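Long-range contacts in luciferase-like monooxygenase (Streptomyces bottropensis, PDB 7BIP), which probably acts as a monooxygenase of the bacterial luciferase family, adding oxygen during biosynthesis of the aromatic polyketide rishirilide: residues 6-11 with 43-48; 79-84 with 114-119; 105-110 with 170-175; 130-135 with 146-151. All blocks are in the same frame, centred on the assembly; numbering follows the deposited sequence.

Contact 1 (6-11 with 43-48); sequences NLFPTV and VEHYFH
Phe8 and Val43 meet nearly at right angles, the flat ring of one set against the forked tip of the other. The CG of Phe8 stands anti to the backbone N (chi1 -170°), which swings the ring from its own loop across to residues 43-48. Both Val43 methyls come down on the same ring face. CG2 sits over its middle, a CH-pi contact with 4.1 Å from Val43 CG2 to the centroid of the Phe8 ring, almost on the ring normal. CG1 sits lower, toward the CD1 side, with 3.3 Å between Phe8 CD1 and Val43 CG1, a tight approach for two carbons. Val43 CG2 also meets Pro9 tip to tip, 4.1 Å from Pro9 CD. At the far end of the ring, Phe8 CZ lies 3.7 Å from His45 CD2; the two rings meet obliquely, their planes at 45°. Tyr50 meets both rings. The nitrogen on the other side of the imidazole, His45 ND1, is hydrogen-bonded to Glu115, which helps to hold the rotation of the ring. Both loops follow strands of the barrel sheet, 2-6 and 39-42, and so belong to the C-terminal rim of a TIM barrel, where enzymes of this fold carry their active sites. Between the two loops the adhesion is apolar and aromatic, while the carboxylate paired with His45 would probably favour a protonated imidazole.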
# COMPACT_ATOMS: atom_id res chain seq x y z
N ASN A 6 13.73 -4.10 -12.10
CA ASN A 6 12.47 -4.75 -11.83
C ASN A 6 12.70 -5.78 -10.74
O ASN A 6 13.72 -6.48 -10.73
CB ASN A 6 11.93 -5.43 -13.10
CG ASN A 6 10.45 -5.75 -13.02
OD1 ASN A 6 9.84 -5.71 -11.95
ND2 ASN A 6 9.86 -6.08 -14.17
N LEU A 7 11.78 -5.83 -9.78
CA LEU A 7 11.90 -6.70 -8.62
C LEU A 7 10.71 -7.66 -8.63
O LEU A 7 9.77 -7.55 -7.85
CB LEU A 7 11.97 -5.88 -7.31
CG LEU A 7 13.25 -5.05 -7.19
CD1 LEU A 7 13.20 -4.07 -6.01
CD2 LEU A 7 14.51 -5.95 -7.12
N PHE A 8 10.76 -8.60 -9.56
CA PHE A 8 9.70 -9.59 -9.75
C PHE A 8 10.07 -10.80 -8.91
O PHE A 8 11.04 -11.49 -9.22
CB PHE A 8 9.62 -9.96 -11.22
CG PHE A 8 8.42 -10.79 -11.62
CD1 PHE A 8 7.64 -10.41 -12.70
CD2 PHE A 8 8.10 -11.97 -10.96
CE1 PHE A 8 6.55 -11.16 -13.10
CE2 PHE A 8 7.01 -12.72 -11.36
CZ PHE A 8 6.24 -12.32 -12.42
N PRO A 9 9.32 -11.12 -7.84
CA PRO A 9 9.68 -12.29 -7.02
C PRO A 9 9.24 -13.60 -7.68
O PRO A 9 8.09 -13.75 -8.08
CB PRO A 9 8.92 -12.05 -5.71
CG PRO A 9 7.74 -11.24 -6.11
CD PRO A 9 8.17 -10.39 -7.29
N THR A 10 10.18 -14.54 -7.79
CA THR A 10 9.89 -15.91 -8.21
C THR A 10 10.51 -16.78 -7.14
O THR A 10 11.63 -17.29 -7.30
CB THR A 10 10.44 -16.21 -9.61
OG1 THR A 10 11.81 -15.78 -9.70
CG2 THR A 10 9.65 -15.47 -10.64
N VAL A 11 9.80 -16.93 -6.03
CA VAL A 11 10.37 -17.50 -4.82
C VAL A 11 9.23 -17.90 -3.90
O VAL A 11 8.17 -17.27 -3.89
CB VAL A 11 11.32 -16.49 -4.13
CG1 VAL A 11 10.56 -15.22 -3.73
CG2 VAL A 11 12.00 -17.13 -2.93
N VAL A 43 5.65 -5.91 -9.45
CA VAL A 43 4.55 -6.57 -10.15
C VAL A 43 3.39 -6.83 -9.19
O VAL A 43 3.48 -6.60 -7.98
CB VAL A 43 5.01 -7.89 -10.78
CG1 VAL A 43 6.31 -7.67 -11.54
CG2 VAL A 43 5.21 -8.94 -9.70
N GLU A 44 2.28 -7.31 -9.75
CA GLU A 44 1.12 -7.76 -8.98
C GLU A 44 0.79 -9.19 -9.38
O GLU A 44 0.48 -9.45 -10.55
CB GLU A 44 -0.11 -6.87 -9.20
CG GLU A 44 -1.33 -7.30 -8.37
CD GLU A 44 -2.53 -6.39 -8.55
OE1 GLU A 44 -2.37 -5.31 -9.17
OE2 GLU A 44 -3.63 -6.75 -8.09
N HIS A 45 0.84 -10.12 -8.42
CA HIS A 45 0.45 -11.51 -8.65
C HIS A 45 -0.01 -12.14 -7.34
O HIS A 45 0.37 -11.69 -6.26
CB HIS A 45 1.60 -12.34 -9.23
CG HIS A 45 1.67 -12.30 -10.72
ND1 HIS A 45 0.62 -12.67 -11.53
CD2 HIS A 45 2.67 -11.90 -11.55
CE1 HIS A 45 0.97 -12.52 -12.79
NE2 HIS A 45 2.20 -12.05 -12.83
N TYR A 46 -0.80 -13.21 -7.45
CA TYR A 46 -1.39 -13.86 -6.29
C TYR A 46 -1.12 -15.36 -6.27
O TYR A 46 -1.17 -16.02 -7.31
CB TYR A 46 -2.91 -13.64 -6.23
CG TYR A 46 -3.30 -12.18 -6.24
CD1 TYR A 46 -3.56 -11.51 -5.06
CD2 TYR A 46 -3.39 -11.48 -7.44
CE1 TYR A 46 -3.92 -10.15 -5.07
CE2 TYR A 46 -3.74 -10.15 -7.46
CZ TYR A 46 -4.00 -9.49 -6.28
OH TYR A 46 -4.35 -8.15 -6.32
N PHE A 47 -0.82 -15.87 -5.07
CA PHE A 47 -0.94 -17.28 -4.66
C PHE A 47 0.24 -18.19 -4.99
O PHE A 47 0.45 -19.19 -4.31
CB PHE A 47 -2.19 -17.95 -5.25
CG PHE A 47 -3.44 -17.16 -5.09
CD1 PHE A 47 -3.74 -16.52 -3.90
CD2 PHE A 47 -4.33 -17.06 -6.14
CE1 PHE A 47 -4.90 -15.78 -3.76
CE2 PHE A 47 -5.49 -16.34 -6.01
CZ PHE A 47 -5.78 -15.70 -4.82
N HIS A 48 0.99 -17.89 -6.05
CA HIS A 48 2.00 -18.81 -6.54
C HIS A 48 3.38 -18.23 -6.31
O HIS A 48 3.55 -17.02 -6.17
CB HIS A 48 1.80 -19.09 -8.04
CG HIS A 48 0.50 -19.75 -8.36
ND1 HIS A 48 0.27 -21.09 -8.11
CD2 HIS A 48 -0.64 -19.27 -8.90
CE1 HIS A 48 -0.96 -21.40 -8.48
NE2 HIS A 48 -1.53 -20.31 -8.97

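Contact 2 (79-84 with 114-119); sequences LPVFTH and DEFTAF
Both faces of the Phe82 ring are occupied: CD2 of Phe119 lies over one, offset toward the rim, and CG1 of the preceding Val81 lies 3.5 Å above the Phe82 plane on the opposite one. The Phe119 pair is an offset stack, its planes 19° apart and its centroids separated by 4.8 Å between the Phe82 and Phe119 rings. Phe116 is met differently. Phe82 turns its edge to the Phe116 face, CZ standing over the ring centre 4.1 Å above the plane of Phe116, so this pair is edge-to-face with planes at 70°. Phe82 thus serves as the hub of an aromatic cluster, wedged between two side chains of helix 113-119. Its far end rests on the helix itself, with Phe82 CE2 3.7 Å from Glu115 CB. The extended Glu115 side chain crosses that of Phe82 at about a right angle, its carboxylate nearly perpendicular to the ring, and brings OE1 to 3.9 Å from Phe82 CE2. OE2 accepts a hydrogen bond from Tyr46 N besides that from His45. Farther out, Val81 CG2 approaches Phe116 CE1 at 4.3 Å, and His84 of the second subunit meets Phe119 edge-to-face, carrying the cluster to the dimer interface. The loop after strand 72-78 is therefore joined to the helix by aromatic and apolar contacts, and the buried carboxylate beside the rings is likely to stay ionised because its two N-H partners offset the apolar surroundings.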
# COMPACT_ATOMS: atom_id res chain seq x y z
N LEU A 79 -3.31 -4.64 -11.72
CA LEU A 79 -4.32 -5.42 -12.45
C LEU A 79 -5.71 -4.86 -12.17
O LEU A 79 -6.37 -5.26 -11.20
CB LEU A 79 -4.24 -6.90 -12.06
CG LEU A 79 -2.87 -7.58 -12.26
CD1 LEU A 79 -2.93 -9.03 -11.78
CD2 LEU A 79 -2.44 -7.53 -13.72
N PRO A 80 -6.21 -3.93 -12.99
CA PRO A 80 -7.51 -3.33 -12.69
C PRO A 80 -8.64 -4.33 -12.58
O PRO A 80 -9.62 -4.06 -11.87
CB PRO A 80 -7.73 -2.35 -13.86
CG PRO A 80 -6.69 -2.66 -14.87
CD PRO A 80 -5.56 -3.31 -14.16
N VAL A 81 -8.52 -5.51 -13.22
CA VAL A 81 -9.60 -6.50 -13.17
C VAL A 81 -9.89 -6.96 -11.75
O VAL A 81 -11.02 -7.38 -11.45
CB VAL A 81 -9.26 -7.68 -14.11
CG1 VAL A 81 -8.07 -8.50 -13.60
CG2 VAL A 81 -10.48 -8.58 -14.32
N PHE A 82 -8.92 -6.87 -10.84
CA PHE A 82 -9.07 -7.46 -9.52
C PHE A 82 -9.25 -6.43 -8.43
O PHE A 82 -9.15 -6.76 -7.24
CB PHE A 82 -7.88 -8.35 -9.18
CG PHE A 82 -7.78 -9.56 -10.04
CD1 PHE A 82 -8.92 -10.23 -10.45
CD2 PHE A 82 -6.54 -10.02 -10.48
CE1 PHE A 82 -8.83 -11.34 -11.27
CE2 PHE A 82 -6.45 -11.13 -11.29
CZ PHE A 82 -7.59 -11.79 -11.69
N THR A 83 -9.49 -5.18 -8.78
CA THR A 83 -9.69 -4.18 -7.76
C THR A 83 -10.87 -3.31 -8.18
O THR A 83 -11.53 -3.56 -9.20
CB THR A 83 -8.40 -3.39 -7.52
OG1 THR A 83 -8.57 -2.49 -6.42
CG2 THR A 83 -7.99 -2.61 -8.78
N HIS A 84 -11.16 -2.33 -7.36
CA HIS A 84 -12.16 -1.32 -7.64
C HIS A 84 -11.46 -0.02 -8.02
O HIS A 84 -10.49 0.37 -7.36
CB HIS A 84 -13.02 -1.08 -6.39
CG HIS A 84 -14.27 -0.32 -6.65
ND1 HIS A 84 -14.28 1.00 -7.03
CD2 HIS A 84 -15.57 -0.69 -6.54
CE1 HIS A 84 -15.53 1.41 -7.18
NE2 HIS A 84 -16.33 0.41 -6.88
N ASP A 114 -5.78 -19.33 -11.84
CA ASP A 114 -6.16 -19.35 -10.43
C ASP A 114 -6.49 -17.97 -9.89
O ASP A 114 -7.29 -17.84 -8.96
CB ASP A 114 -5.05 -19.98 -9.58
CG ASP A 114 -4.89 -21.46 -9.86
OD1 ASP A 114 -3.90 -22.05 -9.38
OD2 ASP A 114 -5.75 -22.03 -10.55
N GLU A 115 -5.86 -16.91 -10.43
CA GLU A 115 -6.23 -15.57 -10.01
C GLU A 115 -7.67 -15.26 -10.38
O GLU A 115 -8.44 -14.76 -9.55
CB GLU A 115 -5.27 -14.53 -10.60
CG GLU A 115 -3.84 -14.65 -10.08
CD GLU A 115 -2.86 -13.72 -10.78
OE1 GLU A 115 -3.19 -13.17 -11.86
OE2 GLU A 115 -1.73 -13.57 -10.25
N PHE A 116 -8.07 -15.56 -11.62
CA PHE A 116 -9.46 -15.33 -12.03
C PHE A 116 -10.43 -16.16 -11.19
O PHE A 116 -11.49 -15.67 -10.77
CB PHE A 116 -9.64 -15.66 -13.51
CG PHE A 116 -9.13 -14.59 -14.45
CD1 PHE A 116 -9.95 -13.52 -14.80
CD2 PHE A 116 -7.85 -14.66 -14.99
CE1 PHE A 116 -9.49 -12.53 -15.66
CE2 PHE A 116 -7.39 -13.68 -15.85
CZ PHE A 116 -8.20 -12.62 -16.19
N THR A 117 -10.10 -17.44 -10.97
CA THR A 117 -11.02 -18.31 -10.25
C THR A 117 -11.22 -17.84 -8.82
O THR A 117 -12.35 -17.80 -8.32
CB THR A 117 -10.50 -19.75 -10.26
OG1 THR A 117 -10.37 -20.21 -11.62
CG2 THR A 117 -11.48 -20.65 -9.53
N ALA A 118 -10.13 -17.47 -8.15
CA ALA A 118 -10.22 -17.10 -6.74
C ALA A 118 -11.00 -15.81 -6.54
O ALA A 118 -11.76 -15.68 -5.57
CB ALA A 118 -8.82 -16.96 -6.15
N PHE A 119 -10.85 -14.85 -7.45
CA PHE A 119 -11.61 -13.61 -7.34
C PHE A 119 -12.99 -13.73 -7.97
O PHE A 119 -13.76 -12.76 -7.93
CB PHE A 119 -10.82 -12.46 -7.96
CG PHE A 119 -9.71 -11.95 -7.09
CD1 PHE A 119 -9.98 -11.10 -6.03
CD2 PHE A 119 -8.39 -12.30 -7.33
CE1 PHE A 119 -8.97 -10.62 -5.22
CE2 PHE A 119 -7.35 -11.82 -6.52
CZ PHE A 119 -7.65 -10.98 -5.47

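Contact 3 (105-110 with 170-175)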
# COMPACT_ATOMS: atom_id res chain seq x y z
N VAL A 105 2.52 4.68 -13.74
CA VAL A 105 1.57 3.60 -13.45
C VAL A 105 1.36 2.76 -14.71
O VAL A 105 0.65 3.16 -15.64
CB VAL A 105 0.23 4.14 -12.93
CG1 VAL A 105 -0.67 2.95 -12.57
CG2 VAL A 105 0.47 5.02 -11.71
N GLY A 106 1.95 1.57 -14.71
CA GLY A 106 1.58 0.56 -15.69
C GLY A 106 0.39 -0.26 -15.22
O GLY A 106 0.31 -0.66 -14.06
N PHE A 107 -0.55 -0.47 -16.15
CA PHE A 107 -1.74 -1.30 -15.96
C PHE A 107 -1.63 -2.50 -16.89
O PHE A 107 -1.28 -2.34 -18.06
CB PHE A 107 -3.04 -0.54 -16.31
CG PHE A 107 -3.31 0.72 -15.50
CD1 PHE A 107 -4.31 0.73 -14.53
CD2 PHE A 107 -2.64 1.90 -15.77
CE1 PHE A 107 -4.60 1.88 -13.79
CE2 PHE A 107 -2.93 3.07 -15.05
CZ PHE A 107 -3.92 3.06 -14.06
N GLY A 108 -1.94 -3.70 -16.39
CA GLY A 108 -1.78 -4.90 -17.17
C GLY A 108 -3.00 -5.81 -17.12
O GLY A 108 -3.89 -5.65 -16.29
N ARG A 109 -3.01 -6.78 -18.04
CA ARG A 109 -4.04 -7.81 -18.06
C ARG A 109 -3.60 -8.99 -17.22
O ARG A 109 -2.41 -9.34 -17.17
CB ARG A 109 -4.31 -8.28 -19.50
CG ARG A 109 -4.63 -7.17 -20.48
CD ARG A 109 -6.10 -6.80 -20.47
NE ARG A 109 -7.00 -7.96 -20.49
CZ ARG A 109 -7.42 -8.56 -21.60
NH1 ARG A 109 -8.24 -9.60 -21.51
NH2 ARG A 109 -7.03 -8.13 -22.79
N ALA A 110 -4.56 -9.62 -16.55
CA ALA A 110 -4.23 -10.83 -15.83
C ALA A 110 -4.25 -12.02 -16.78
O ALA A 110 -4.91 -12.01 -17.82
CB ALA A 110 -5.21 -11.05 -14.68
N PRO A 170 -0.10 10.81 -12.82
CA PRO A 170 1.05 10.01 -13.26
C PRO A 170 0.87 9.49 -14.68
O PRO A 170 -0.25 9.26 -15.15
CB PRO A 170 1.08 8.87 -12.24
CG PRO A 170 0.46 9.43 -11.03
CD PRO A 170 -0.65 10.31 -11.55
N ARG A 171 2.00 9.31 -15.36
CA ARG A 171 2.00 8.67 -16.67
C ARG A 171 1.26 7.35 -16.60
O ARG A 171 1.43 6.58 -15.65
CB ARG A 171 3.44 8.44 -17.14
CG ARG A 171 3.56 8.03 -18.61
CD ARG A 171 5.00 7.64 -18.97
NE ARG A 171 5.94 8.72 -18.69
CZ ARG A 171 6.24 9.70 -19.54
NH1 ARG A 171 5.65 9.73 -20.73
NH2 ARG A 171 7.11 10.64 -19.20
N ILE A 172 0.44 7.07 -17.61
CA ILE A 172 -0.30 5.81 -17.71
C ILE A 172 0.34 4.99 -18.83
O ILE A 172 0.48 5.47 -19.96
CB ILE A 172 -1.79 6.05 -18.00
CG1 ILE A 172 -2.48 6.71 -16.80
CG2 ILE A 172 -2.51 4.73 -18.33
CD1 ILE A 172 -3.94 7.11 -17.09
N LEU A 173 0.73 3.75 -18.51
CA LEU A 173 1.22 2.82 -19.51
C LEU A 173 0.34 1.58 -19.51
O LEU A 173 -0.11 1.13 -18.45
CB LEU A 173 2.68 2.43 -19.26
CG LEU A 173 3.60 3.64 -19.14
CD1 LEU A 173 3.86 3.92 -17.68
CD2 LEU A 173 4.89 3.40 -19.91
N VAL A 174 0.10 1.02 -20.69
CA VAL A 174 -0.76 -0.15 -20.84
C VAL A 174 0.11 -1.31 -21.30
O VAL A 174 0.80 -1.22 -22.33
CB VAL A 174 -1.90 0.11 -21.83
CG1 VAL A 174 -2.62 -1.19 -22.15
CG2 VAL A 174 -2.86 1.13 -21.23
N ALA A 175 0.10 -2.40 -20.54
CA ALA A 175 0.93 -3.55 -20.86
C ALA A 175 0.26 -4.37 -21.95
O ALA A 175 -0.93 -4.67 -21.87
CB ALA A 175 1.17 -4.41 -19.63
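Phe107 leaves strand 103-107 with its CB 4.0 Å from Leu173 O. Its CG stands anti to the carbonyl carbon (chi1 -60°), and this turns the ring back along the neighbouring strand. CD2 keeps Leu173 O at the ring edge, in plane, and also touches Ile172 CG2; CE2, farther out, lies 3.7 Å from Ile172 CG2 and near Ile172 CG1, the two side chains crossing obliquely. Phe130 of helix 126-142 meets CB, and Val134 the ring. An alanine here would remove the ring and would probably lose the packing against Ile172 and Val134, loosening the helix on the sheet. Under the ring the backbones run parallel, at 27° between their directions. Phe107 N gives a hydrogen bond of 2.8 Å to Leu173 O, nearly along the C=O axis, and Phe107 O accepts one of 2.8 Å from Ala175 N. Two residues earlier, Val105 N and O repeat this with Arg171 O and Leu173 N, the last donor lying above the carbonyl plane. Val105 CG2 lies beside Pro170 CB at 3.9 Å. Parallel strands with helices packed on their outer face fit the TIM barrel, the fold of luciferase-like monooxygenases.

Contact 4 (130-135 with 146-151). With EDO (1,2-ethanediol), chain J.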
# COMPACT_ATOMS: atom_id res chain seq x y z
N PHE A 130 -10.71 -4.38 -17.94
CA PHE A 130 -9.43 -3.70 -17.98
C PHE A 130 -9.57 -2.29 -18.54
O PHE A 130 -9.12 -1.32 -17.92
CB PHE A 130 -8.44 -4.51 -18.82
CG PHE A 130 -7.12 -3.82 -19.03
CD1 PHE A 130 -6.14 -3.89 -18.06
CD2 PHE A 130 -6.88 -3.09 -20.18
CE1 PHE A 130 -4.93 -3.25 -18.24
CE2 PHE A 130 -5.67 -2.44 -20.36
CZ PHE A 130 -4.69 -2.53 -19.39
N ASP A 131 -10.18 -2.16 -19.72
CA ASP A 131 -10.31 -0.85 -20.34
C ASP A 131 -11.13 0.10 -19.47
O ASP A 131 -10.78 1.28 -19.33
CB ASP A 131 -10.95 -0.97 -21.72
CG ASP A 131 -10.00 -1.58 -22.76
OD1 ASP A 131 -8.76 -1.49 -22.60
OD2 ASP A 131 -10.51 -2.14 -23.74
N GLU A 132 -12.23 -0.39 -18.89
CA GLU A 132 -13.04 0.47 -18.03
C GLU A 132 -12.33 0.79 -16.73
O GLU A 132 -12.51 1.89 -16.19
CB GLU A 132 -14.40 -0.16 -17.76
CG GLU A 132 -15.25 -0.21 -19.02
CD GLU A 132 -16.73 -0.41 -18.73
OE1 GLU A 132 -17.14 -0.22 -17.57
OE2 GLU A 132 -17.47 -0.74 -19.68
N GLY A 133 -11.51 -0.13 -16.21
CA GLY A 133 -10.75 0.17 -15.00
C GLY A 133 -9.71 1.26 -15.23
O GLY A 133 -9.57 2.17 -14.41
N VAL A 134 -8.99 1.18 -16.36
CA VAL A 134 -8.00 2.21 -16.67
C VAL A 134 -8.67 3.56 -16.83
O VAL A 134 -8.22 4.58 -16.28
CB VAL A 134 -7.21 1.82 -17.94
CG1 VAL A 134 -6.30 2.98 -18.35
CG2 VAL A 134 -6.40 0.54 -17.71
N GLU A 135 -9.76 3.61 -17.60
CA GLU A 135 -10.39 4.90 -17.86
C GLU A 135 -11.04 5.48 -16.62
O GLU A 135 -10.98 6.69 -16.40
CB GLU A 135 -11.40 4.76 -18.99
CG GLU A 135 -12.24 6.01 -19.26
CD GLU A 135 -11.42 7.18 -19.81
OE1 GLU A 135 -10.21 7.01 -20.07
OE2 GLU A 135 -11.99 8.27 -19.97
N VAL A 146 -17.07 13.35 -10.75
CA VAL A 146 -17.04 12.29 -11.73
C VAL A 146 -18.29 11.43 -11.59
O VAL A 146 -18.59 10.91 -10.51
CB VAL A 146 -15.77 11.44 -11.57
CG1 VAL A 146 -15.79 10.23 -12.52
CG2 VAL A 146 -14.54 12.30 -11.82
N VAL A 147 -19.01 11.27 -12.69
CA VAL A 147 -20.14 10.35 -12.76
C VAL A 147 -19.72 9.22 -13.67
O VAL A 147 -19.55 9.41 -14.88
CB VAL A 147 -21.42 11.04 -13.26
CG1 VAL A 147 -22.54 10.04 -13.25
CG2 VAL A 147 -21.75 12.22 -12.33
N TRP A 148 -19.50 8.05 -13.09
CA TRP A 148 -19.01 6.89 -13.82
C TRP A 148 -20.12 5.85 -13.86
O TRP A 148 -20.50 5.30 -12.82
CB TRP A 148 -17.73 6.33 -13.18
CG TRP A 148 -17.23 5.12 -13.91
CD1 TRP A 148 -17.35 3.82 -13.52
CD2 TRP A 148 -16.58 5.09 -15.19
NE1 TRP A 148 -16.81 2.98 -14.46
CE2 TRP A 148 -16.32 3.74 -15.50
CE3 TRP A 148 -16.19 6.08 -16.10
CZ2 TRP A 148 -15.68 3.34 -16.68
CZ3 TRP A 148 -15.55 5.69 -17.27
CH2 TRP A 148 -15.31 4.33 -17.55
N GLU A 149 -20.67 5.61 -15.05
CA GLU A 149 -21.80 4.71 -15.22
C GLU A 149 -21.31 3.43 -15.87
O GLU A 149 -21.77 3.04 -16.95
CB GLU A 149 -22.87 5.39 -16.07
CG GLU A 149 -23.43 6.62 -15.39
CD GLU A 149 -24.31 6.26 -14.21
OE1 GLU A 149 -24.70 5.08 -14.09
OE2 GLU A 149 -24.61 7.16 -13.40
N GLY A 150 -20.38 2.76 -15.20
CA GLY A 150 -19.64 1.70 -15.84
C GLY A 150 -20.38 0.39 -15.90
O GLY A 150 -21.36 0.14 -15.20
N THR A 151 -19.87 -0.47 -16.78
CA THR A 151 -20.37 -1.83 -16.91
C THR A 151 -20.21 -2.59 -15.59
O THR A 151 -21.07 -3.40 -15.22
CB THR A 151 -19.64 -2.55 -18.05
OG1 THR A 151 -19.85 -1.84 -19.29
CG2 THR A 151 -20.16 -3.99 -18.24
C1 EDO J . -26.76 9.67 -12.15
O1 EDO J . -27.24 9.21 -10.88
C2 EDO J . -27.26 8.75 -13.25
O2 EDO J . -26.67 9.12 -14.51
O HOH W 1 -16.96 -0.05 -14.90
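Helix 126-142 passes the end of the short strand 146-149 with Glu132 and Gly150 as the nearest residues, their CA atoms 7.1 Å apart. The Glu132 side chain is extended beyond CG and reaches the turn after the strand, where its carboxylate grips Thr151 with both oxygens. Thr151 N donates to Glu132 OE1 at 2.9 Å, somewhat bent at 143°, and Thr151 OG1 donates to Glu132 OE2 at 2.7 Å. Each oxygen uses its syn lone pair, so the two bonds together form a bidentate grip, which would limit the carboxylate's rotation. OE1 has a further partner, a water that donates to it at 2.7 Å from Glu132 OE1 and accepts from Trp148 NE1 at 3.1 Å, linking the indole to the same acid. Trp148 points its CG anti to the backbone N (chi1 179°), laying its six-membered ring beside the helix. Glu132 CB lies at the indole edge, in plane, 3.9 Å from Trp148 CZ2, while Glu132 O comes within 3.5 Å of that same CZ2. One turn on, the bent Glu135 chain rests its CG 3.9 Å from Trp148 CZ3, its carboxylate bridging to Arg138 and Arg139. Replacing Glu132 with an alanine would probably undo the grip on Thr151 and the water link to the indole, loosening the turn. Between this outlying hairpin, formed with strand 154-158, and the helix, a carboxylate with three hydrogen-bond donors supplies the polar grip and the indole the apolar one; those donors would probably favour the ionised form of Glu132.

From the N terminus, contact 1 closes first, bringing together the loops that follow strands 2-6 and 39-42. Contact 2 opens only after it has closed and joins the loop beyond strand 72-78 to helix 113-119; Glu44 and Leu79 bond contacts 1 and 2 to each other, and both reach the second subunit. Contact 3 crosses contact 2, because strand 103-107 lies between the two segments of contact 2, while strand 171-175 lies beyond them. Contact 4 is nested inside the loop of contact 3 and fastens a hairpin to helix 126-142. From that helix, Phe130 touches Gly108 and Val174 of contact 3 and Pro80 of contact 2, so sheet, rim loops and helices are tied together.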